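Local coordinates for protein cellulase, glycosyl hydrolase family 5, TPS linker, domain X (Spirochaeta thermophila, PDB 5E9P) that binds cellulose and xylan as a type A carbohydrate-binding module of family 64, attached to a family 5 cellulase, at residues 56-59 and 60-63. Sequence-based numbering, arbitrary orientation.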
ATOM      1  N   TRP A  56       2.799  10.296   1.398  1.00  8.83           N
ATOM      2  CA  TRP A  56       2.034  10.324   0.156  1.00  9.62           C
ATOM      3  C   TRP A  56       2.953   9.921  -0.972  1.00 10.59           C
ATOM      4  O   TRP A  56       4.046  10.539  -1.093  1.00 12.90           O
ATOM      5  CB  TRP A  56       1.497  11.755  -0.123  1.00 11.41           C
ATOM      6  CG  TRP A  56       0.502  11.876  -1.201  1.00 12.84           C
ATOM      7  CD1 TRP A  56      -0.846  12.105  -1.005  1.00 13.81           C
ATOM      8  CD2 TRP A  56       0.678  11.962  -2.648  1.00 14.06           C
ATOM      9  NE1 TRP A  56      -1.503  12.296  -2.179  1.00 15.19           N
ATOM     10  CE2 TRP A  56      -0.616  12.208  -3.213  1.00 15.45           C
ATOM     11  CE3 TRP A  56       1.767  11.831  -3.499  1.00 15.81           C
ATOM     12  CZ2 TRP A  56      -0.819  12.311  -4.600  1.00 16.32           C
ATOM     13  CZ3 TRP A  56       1.511  11.932  -4.911  1.00 16.79           C
ATOM     14  CH2 TRP A  56       0.217  12.165  -5.375  1.00 19.19           C
ATOM     15  N   VAL A  57       2.614   8.975  -1.824  1.00  8.92           N
ATOM     16  CA  VAL A  57       3.427   8.582  -2.958  1.00  9.68           C
ATOM     17  C   VAL A  57       2.517   8.228  -4.114  1.00  9.03           C
ATOM     18  O   VAL A  57       1.477   7.554  -3.914  1.00  9.48           O
ATOM     19  CB  VAL A  57       4.401   7.450  -2.579  1.00  9.34           C
ATOM     20  CG1 VAL A  57       3.676   6.200  -2.040  1.00  9.47           C
ATOM     21  CG2 VAL A  57       5.304   7.071  -3.740  1.00 10.52           C
ATOM     22  N   ALA A  58       2.868   8.610  -5.335  1.00  9.79           N
ATOM     23  CA  ALA A  58       2.052   8.222  -6.474  1.00 10.11           C
ATOM     24  C   ALA A  58       2.290   6.723  -6.784  1.00  9.37           C
ATOM     25  O   ALA A  58       3.436   6.263  -6.763  1.00  9.80           O
ATOM     26  CB  ALA A  58       2.396   9.053  -7.700  1.00 13.68           C
ATOM     27  N   GLN A  59       1.224   6.018  -7.139  1.00  9.06           N
ATOM     28  CA  GLN A  59       1.354   4.579  -7.445  1.00  9.01           C
ATOM     29  C   GLN A  59       2.367   4.358  -8.590  1.00  8.40           C
ATOM     30  O   GLN A  59       3.078   3.368  -8.559  1.00  8.42           O
ATOM     31  CB  GLN A  59       0.021   4.014  -7.797  1.00  8.70           C
ATOM     32  CG  GLN A  59      -0.871   3.842  -6.574  1.00  8.42           C
ATOM     33  CD  GLN A  59      -2.300   3.551  -6.929  1.00  8.65           C
ATOM     34  OE1 GLN A  59      -2.607   2.949  -7.968  1.00  9.42           O
ATOM     35  NE2 GLN A  59      -3.221   3.982  -6.061  1.00  9.36           N
ATOM     36  N   HIS A  60       2.424   5.286  -9.551  1.00  8.27           N
ATOM     37  CA  HIS A  60       3.323   5.060 -10.688  1.00  8.05           C
ATOM     38  C   HIS A  60       4.784   5.052 -10.286  1.00  8.87           C
ATOM     39  O   HIS A  60       5.618   4.645 -11.110  1.00  9.52           O
ATOM     40  CB  HIS A  60       3.069   6.060 -11.798  1.00  9.30           C
ATOM     41  CG  HIS A  60       3.574   7.460 -11.500  1.00  9.50           C
ATOM     42  ND1 HIS A  60       2.726   8.544 -11.353  1.00 11.11           N
ATOM     43  CD2 HIS A  60       4.836   7.941 -11.419  1.00 10.79           C
ATOM     44  CE1 HIS A  60       3.452   9.605 -11.113  1.00 12.18           C
ATOM     45  NE2 HIS A  60       4.733   9.277 -11.151  1.00 12.78           N
ATOM     46  N   GLN A  61       5.107   5.524  -9.089  0.50  8.76           N
ATOM     47  CA  GLN A  61       6.483   5.569  -8.628  0.50  9.79           C
ATOM     48  C   GLN A  61       6.929   4.233  -8.108  0.50  9.37           C
ATOM     49  O   GLN A  61       8.119   4.052  -7.753  0.50 11.76           O
ATOM     50  CB  GLN A  61       6.573   6.639  -7.540  0.50 10.42           C
ATOM     51  CG  GLN A  61       6.201   8.054  -7.989  0.50 10.70           C
ATOM     52  CD  GLN A  61       6.301   9.063  -6.850  0.50 12.09           C
ATOM     53  OE1 GLN A  61       5.313   9.542  -6.338  0.50 13.05           O
ATOM     54  NE2 GLN A  61       7.493   9.205  -6.349  0.50 13.75           N
ATOM     55  N   ILE A  62       6.014   3.258  -7.997  1.00  8.36           N
ATOM     56  CA  ILE A  62       6.265   1.972  -7.347  1.00  8.81           C
ATOM     57  C   ILE A  62       6.145   0.890  -8.413  1.00  8.69           C
ATOM     58  O   ILE A  62       5.028   0.553  -8.815  1.00  8.64           O
ATOM     59  CB  ILE A  62       5.268   1.714  -6.196  1.00  8.84           C
ATOM     60  CG1 ILE A  62       5.256   2.921  -5.225  1.00  9.90           C
ATOM     61  CG2 ILE A  62       5.633   0.408  -5.526  1.00  9.83           C
ATOM     62  CD1 ILE A  62       4.238   2.778  -4.125  1.00 10.74           C
ATOM     63  N   PRO A  63       7.235   0.301  -8.877  1.00  9.52           N
ATOM     64  CA  PRO A  63       7.126  -0.731  -9.893  1.00 10.05           C
ATOM     65  C   PRO A  63       6.470  -2.002  -9.348  1.00  8.81           C
ATOM     66  O   PRO A  63       6.658  -2.393  -8.193  1.00  9.40           O
ATOM     67  CB  PRO A  63       8.564  -1.020 -10.335  1.00 11.86           C
ATOM     68  CG  PRO A  63       9.335   0.180  -9.942  1.00 15.78           C
ATOM     69  CD  PRO A  63       8.636   0.663  -8.647  1.00 11.70           C
TER
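With CG set opposite the carbonyl carbon (chi1 -61°) and the chain extended beyond it (chi2 179°), the side chain of Gln61 runs back along the backbone to Ala58, while His60, its CG wedged between backbone N and carbonyl carbon, lays its ring against the Ala58 methyl. Ala58 N donates to Gln61 OE1, N to O 2.8 Å, and lies about 30° off the plane of the Gln61 side-chain carbonyl. The return bond goes from Gln61 N to Ala58 O, 3.0 Å apart, so backbone and side chain of one glutamine grip both polar groups of Ala58. Gln61 was modelled in two conformations, so the side-chain bond belongs to one of them. Ala58 CB sits over one face of the His60 imidazole, 3.9 Å from the ring centroid, a CH-pi contact. One residue further on, Ile62 N bonds to Gln59 O at 3.0 Å, the second i to i+3 bond of a short 3-10 turn. Val57 and Ile62, both buried, meet CG1 to CD1 at 4.0 Å, the two side chains crossing at about a right angle. Trp33 meets the His60 ring edge-to-face, and Gln59 reaches away to Ser27 N, Tyr36 O and the C-terminal Lys86. The turn thus closes strand 56-58, an edge of the four-stranded sheet of this jelly roll beside strand 36-40, and starts the loop toward strand 70-76 in the other sheet.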